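Local coordinates for cellulosomal scaffoldin adaptor protein B (Acetivibrio cellulolyticus, PDB 3BWZ), which is a cellulosomal scaffoldin, represented here by a type II cohesin module, a kind of module that typically binds dockerins to join proteins into the cellulosome, at residues F130-S135 with A139-V144; A105-T110 with F146-D151. One frame throughout, in Å; residues are numbered along the deposited sequence.

Contact 1. Residues F130-S135 with A139-V144; sequences FEDTTS and AIDGTV
The carboxylate of D132 grips the tip of a tight turn: its OD1 accepts a hydrogen bond from N of G142 at 2.8 Å, on its anti side and somewhat out of the carboxylate plane. OD1 also lies against the methyl of A139, whereas OD2 works through a water, which donates to OD2 of D132 at 2.6 Å and accepts from N of D141 at 2.9 Å. An aspartate suits this place: its carboxylate, held close to its own backbone, offers one oxygen to the turn and the other to the water. D141 brings a second carboxylate, but its OD1 stays 4.4 Å from OD2 of D132, and the like charges probably repel only mildly at this exposed surface. The type I' turn from I140 to T143 needs left-handed backbone angles at D141 and G142; G142, packed against the backbone of E131, is a natural place for glycine. T143 braces the turn from within, its OG1 donating to O of I140 at 2.7 Å in the carbonyl plane, beside the turn's own N-H bond to that oxygen. With OG1 between the backbone N and the carbonyl carbon (chi1 75°), CG2 falls anti to the latter and lies over one face of the F130 ring, a CH-pi contact 4.0 Å from the ring centroid. CB of F130 presses against O of D141 at 3.0 Å. Backbone bonds tie both E131 and G142 to N40 of strand 34-42. The motif is thus a type I' turn, closed by reciprocal I140-T143 backbone bonds, leading into strand 143-147 of the cohesin beta-sandwich.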
loop_
_atom_site.group_PDB
_atom_site.type_symbol
_atom_site.label_atom_id
_atom_site.label_comp_id
_atom_site.label_asym_id
_atom_site.label_seq_id
_atom_site.Cartn_x
_atom_site.Cartn_y
_atom_site.Cartn_z
ATOM N N PHE A 130 8.289 -0.259 -0.780
ATOM C CA PHE A 130 7.852 -1.152 -1.851
ATOM C C PHE A 130 9.115 -1.741 -2.428
ATOM O O PHE A 130 10.126 -1.053 -2.533
ATOM C CB PHE A 130 7.167 -0.406 -2.974
ATOM C CG PHE A 130 5.837 0.180 -2.630
ATOM C CD1 PHE A 130 5.540 1.489 -2.965
ATOM C CD2 PHE A 130 4.833 -0.615 -2.115
ATOM C CE1 PHE A 130 4.305 2.024 -2.736
ATOM C CE2 PHE A 130 3.579 -0.079 -1.860
ATOM C CZ PHE A 130 3.319 1.257 -2.188
ATOM N N GLU A 131 9.081 -3.009 -2.831
ATOM C CA GLU A 131 10.282 -3.718 -3.320
ATOM C C GLU A 131 9.943 -4.577 -4.530
ATOM O O GLU A 131 8.906 -5.238 -4.537
ATOM C CB GLU A 131 10.861 -4.602 -2.210
ATOM C CG GLU A 131 11.548 -3.801 -1.089
ATOM C CD GLU A 131 12.600 -4.612 -0.326
ATOM O OE1 GLU A 131 13.609 -4.020 0.110
ATOM O OE2 GLU A 131 12.431 -5.842 -0.169
ATOM N N ASP A 132 10.845 -4.626 -5.499
ATOM C CA ASP A 132 10.745 -5.597 -6.571
ATOM C C ASP A 132 10.832 -7.034 -5.992
ATOM O O ASP A 132 11.289 -7.263 -4.862
ATOM C CB ASP A 132 11.786 -5.319 -7.654
ATOM C CG ASP A 132 11.445 -4.138 -8.548
ATOM O OD1 ASP A 132 10.316 -3.609 -8.548
ATOM O OD2 ASP A 132 12.364 -3.783 -9.322
ATOM N N THR A 133 10.297 -7.991 -6.743
ATOM C CA THR A 133 10.143 -9.351 -6.295
ATOM C C THR A 133 10.027 -10.266 -7.501
ATOM O O THR A 133 9.459 -9.898 -8.539
ATOM C CB THR A 133 8.871 -9.491 -5.440
ATOM O OG1 THR A 133 8.522 -10.872 -5.327
ATOM C CG2 THR A 133 7.673 -8.704 -6.021
ATOM N N THR A 134 10.535 -11.481 -7.369
ATOM C CA THR A 134 10.458 -12.431 -8.464
ATOM C C THR A 134 9.021 -12.801 -8.830
ATOM O O THR A 134 8.767 -13.216 -9.959
ATOM C CB THR A 134 11.250 -13.700 -8.163
ATOM O OG1 THR A 134 10.761 -14.292 -6.970
ATOM C CG2 THR A 134 12.722 -13.408 -7.998
ATOM N N SER A 135 8.086 -12.608 -7.908
ATOM C CA SER A 135 6.681 -12.876 -8.163
ATOM C C SER A 135 6.029 -11.883 -9.094
ATOM O O SER A 135 4.962 -12.163 -9.615
ATOM C CB SER A 135 5.911 -12.889 -6.837
ATOM O OG SER A 135 6.415 -13.862 -5.952
ATOM N N ALA A 139 6.766 -5.269 -12.027
ATOM C CA ALA A 139 6.740 -4.206 -11.055
ATOM C C ALA A 139 7.722 -3.098 -11.399
ATOM O O ALA A 139 8.826 -3.340 -11.860
ATOM C CB ALA A 139 7.050 -4.753 -9.662
ATOM N N ILE A 140 7.309 -1.885 -11.072
ATOM C CA ILE A 140 8.171 -0.703 -11.030
ATOM C C ILE A 140 8.351 -0.394 -9.550
ATOM O O ILE A 140 7.412 0.090 -8.889
ATOM C CB ILE A 140 7.563 0.477 -11.798
ATOM C CG1 ILE A 140 7.402 0.130 -13.291
ATOM C CG2 ILE A 140 8.392 1.734 -11.604
ATOM C CD1 ILE A 140 6.620 1.162 -14.081
ATOM N N ASP A 141 9.498 -0.749 -9.002
ATOM C CA ASP A 141 9.767 -0.591 -7.578
ATOM C C ASP A 141 8.635 -1.123 -6.766
ATOM O O ASP A 141 8.123 -0.476 -5.844
ATOM C CB ASP A 141 10.067 0.842 -7.202
ATOM C CG ASP A 141 11.386 1.321 -7.790
ATOM O OD1 ASP A 141 12.161 0.509 -8.360
ATOM O OD2 ASP A 141 11.626 2.534 -7.724
ATOM N N GLY A 142 8.247 -2.343 -7.083
ATOM C CA GLY A 142 7.240 -3.024 -6.289
ATOM C C GLY A 142 5.811 -2.653 -6.566
ATOM O O GLY A 142 4.933 -3.083 -5.827
ATOM N N THR A 143 5.570 -1.909 -7.645
ATOM C CA THR A 143 4.232 -1.428 -7.972
ATOM C C THR A 143 3.812 -1.828 -9.383
ATOM O O THR A 143 4.582 -1.708 -10.321
ATOM C CB THR A 143 4.109 0.113 -7.791
ATOM O OG1 THR A 143 4.761 0.813 -8.854
ATOM C CG2 THR A 143 4.654 0.574 -6.441
ATOM N N VAL A 144 2.549 -2.238 -9.506
ATOM C CA VAL A 144 1.922 -2.432 -10.797
ATOM C C VAL A 144 0.599 -1.679 -10.718
ATOM O O VAL A 144 -0.229 -1.993 -9.848
ATOM C CB VAL A 144 1.673 -3.907 -11.143
ATOM C CG1 VAL A 144 1.025 -4.008 -12.504
ATOM C CG2 VAL A 144 2.952 -4.666 -11.133
HETATM O O HOH W 1 11.622 -1.760 -10.717
#

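Contact 2. Residues A105-T110 with F146-D151; sequences AAPEQT and FDWNGD
The backbones of P107 and W148 stay well apart, 8.2 Å between their CA atoms, with W148 in the type I turn D147 to G150 and P107 in the loop that follows helix 98-104. The indole of W148 spans this gap. With CG lying between the backbone N and the carbonyl carbon (chi1 65°), the six-membered ring reaches the proline, where CZ3 meets CB of P107 at 3.7 Å and CH2 meets CD of P107 at 3.9 Å. Proline suits the spot because its compact ring offers three adjacent carbons to the indole. After the helix, CA of A105 approaches CH2 of W148 at 4.2 Å. Y101 of helix 98-104 adds an edge-to-face stack on W148, and R102 binds the tryptophan's carbonyl. OD1 of D147 steadies the turn: N of N149 (2.9 Å) and N of D151 (3.1 Å) reach this OD1 from opposite faces of the carboxylate plane, the former making an Asx turn. G150, at positive phi, suits the end of the turn. No hydrogen bond joins the segments, which implies a small apolar contact depending on shape and carbon surface, each segment hydrogen-bonding internally or to other parts of the fold.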
loop_
_atom_site.group_PDB
_atom_site.type_symbol
_atom_site.label_atom_id
_atom_site.label_comp_id
_atom_site.label_asym_id
_atom_site.label_seq_id
_atom_site.Cartn_x
_atom_site.Cartn_y
_atom_site.Cartn_z
ATOM N N ALA A 105 -17.355 7.428 -16.250
ATOM C CA ALA A 105 -16.595 8.586 -16.693
ATOM C C ALA A 105 -16.173 9.493 -15.528
ATOM O O ALA A 105 -16.192 10.717 -15.635
ATOM C CB ALA A 105 -17.374 9.376 -17.768
ATOM N N ALA A 106 -15.731 8.870 -14.440
ATOM C CA ALA A 106 -15.271 9.586 -13.254
ATOM C C ALA A 106 -14.115 8.798 -12.627
ATOM O O ALA A 106 -14.207 8.268 -11.526
ATOM C CB ALA A 106 -16.423 9.768 -12.283
ATOM N N PRO A 107 -12.994 8.710 -13.343
ATOM C CA PRO A 107 -11.898 7.846 -12.890
ATOM C C PRO A 107 -11.289 8.302 -11.563
ATOM O O PRO A 107 -11.152 9.499 -11.293
ATOM C CB PRO A 107 -10.869 7.943 -14.025
ATOM C CG PRO A 107 -11.149 9.242 -14.681
ATOM C CD PRO A 107 -12.657 9.397 -14.601
ATOM N N GLU A 108 -10.956 7.324 -10.745
ATOM C CA GLU A 108 -10.349 7.528 -9.430
ATOM C C GLU A 108 -8.845 7.677 -9.536
ATOM O O GLU A 108 -8.102 6.737 -9.280
ATOM C CB GLU A 108 -10.623 6.302 -8.597
ATOM C CG GLU A 108 -12.053 6.045 -8.378
ATOM C CD GLU A 108 -12.275 4.743 -7.682
ATOM O OE1 GLU A 108 -11.304 4.006 -7.391
ATOM O OE2 GLU A 108 -13.445 4.451 -7.419
ATOM N N GLN A 109 -8.383 8.874 -9.908
ATOM C CA GLN A 109 -6.983 9.125 -10.253
ATOM C C GLN A 109 -6.130 9.524 -9.069
ATOM O O GLN A 109 -4.896 9.431 -9.149
ATOM C CB GLN A 109 -6.901 10.189 -11.351
ATOM C CG GLN A 109 -7.735 9.787 -12.565
ATOM C CD GLN A 109 -7.479 10.617 -13.790
ATOM O OE1 GLN A 109 -6.948 11.753 -13.729
ATOM N NE2 GLN A 109 -7.815 10.076 -14.905
ATOM N N THR A 110 -6.776 9.979 -7.999
ATOM C CA THR A 110 -6.087 10.495 -6.821
ATOM C C THR A 110 -6.824 10.006 -5.596
ATOM O O THR A 110 -8.027 10.220 -5.464
ATOM C CB THR A 110 -6.046 12.029 -6.833
ATOM O OG1 THR A 110 -5.254 12.437 -7.951
ATOM C CG2 THR A 110 -5.440 12.590 -5.555
ATOM N N PHE A 146 -2.864 -0.383 -12.884
ATOM C CA PHE A 146 -3.696 -0.709 -14.039
ATOM C C PHE A 146 -4.588 0.457 -14.410
ATOM O O PHE A 146 -5.046 1.181 -13.531
ATOM C CB PHE A 146 -4.587 -1.921 -13.751
ATOM C CG PHE A 146 -3.823 -3.141 -13.418
ATOM C CD1 PHE A 146 -3.742 -3.601 -12.122
ATOM C CD2 PHE A 146 -3.183 -3.858 -14.407
ATOM C CE1 PHE A 146 -3.016 -4.741 -11.822
ATOM C CE2 PHE A 146 -2.463 -5.014 -14.106
ATOM C CZ PHE A 146 -2.378 -5.430 -12.822
ATOM N N ASP A 147 -4.874 0.597 -15.700
ATOM C CA ASP A 147 -5.864 1.529 -16.184
ATOM C C ASP A 147 -7.211 0.828 -16.388
ATOM O O ASP A 147 -7.363 -0.384 -16.176
ATOM C CB ASP A 147 -5.370 2.267 -17.447
ATOM C CG ASP A 147 -5.288 1.393 -18.684
ATOM O OD1 ASP A 147 -6.005 0.387 -18.779
ATOM O OD2 ASP A 147 -4.472 1.744 -19.583
ATOM N N TRP A 148 -8.201 1.597 -16.793
ATOM C CA TRP A 148 -9.555 1.086 -16.870
ATOM C C TRP A 148 -9.865 0.304 -18.131
ATOM O O TRP A 148 -11.000 -0.110 -18.320
ATOM C CB TRP A 148 -10.586 2.176 -16.576
ATOM C CG TRP A 148 -10.681 3.315 -17.525
ATOM C CD1 TRP A 148 -10.136 3.441 -18.766
ATOM C CD2 TRP A 148 -11.484 4.483 -17.317
ATOM N NE1 TRP A 148 -10.544 4.620 -19.331
ATOM C CE2 TRP A 148 -11.388 5.267 -18.470
ATOM C CE3 TRP A 148 -12.311 4.911 -16.277
ATOM C CZ2 TRP A 148 -12.059 6.475 -18.598
ATOM C CZ3 TRP A 148 -12.986 6.103 -16.414
ATOM C CH2 TRP A 148 -12.861 6.867 -17.573
ATOM N N ASN A 149 -8.854 0.102 -18.974
ATOM C CA ASN A 149 -8.917 -0.910 -20.020
ATOM C C ASN A 149 -8.308 -2.238 -19.596
ATOM O O ASN A 149 -8.310 -3.190 -20.370
ATOM C CB ASN A 149 -8.222 -0.434 -21.288
ATOM C CG ASN A 149 -8.839 0.809 -21.850
ATOM O OD1 ASN A 149 -10.065 0.904 -21.942
ATOM N ND2 ASN A 149 -8.015 1.782 -22.192
ATOM N N GLY A 150 -7.773 -2.309 -18.384
ATOM C CA GLY A 150 -7.136 -3.510 -17.874
ATOM C C GLY A 150 -5.647 -3.603 -18.200
ATOM O O GLY A 150 -5.004 -4.623 -17.914
ATOM N N ASP A 151 -5.092 -2.554 -18.792
ATOM C CA ASP A 151 -3.690 -2.538 -19.161
ATOM C C ASP A 151 -2.853 -1.972 -18.039
ATOM O O ASP A 151 -3.274 -1.111 -17.298
ATOM C CB ASP A 151 -3.475 -1.706 -20.414
ATOM C CG ASP A 151 -4.205 -2.266 -21.617
ATOM O OD1 ASP A 151 -4.219 -3.504 -21.771
ATOM O OD2 ASP A 151 -4.791 -1.470 -22.377
#

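In the fold
Both contacts use strand 143-147, one at its start and the other at its end: contact 1 enters it through a tight turn, and contact 2 uses the turn that leaves it. Contact 2 closes a long loop of chain within which contact 1 falls, and their centres lie 20 Å apart. Contact 1 is partly buried, joining neighbours in sequence beside strand 34-42, and it mixes a carboxylate-to-backbone hydrogen bond, a water bridge and an aromatic-methyl contact reaching inward. Contact 2 is a surface contact, farther from the centre of the chain, joining residues distant in sequence near helix 98-104 mainly through apolar carbon, with no hydrogen bond across. An aspartate orders a turn in each.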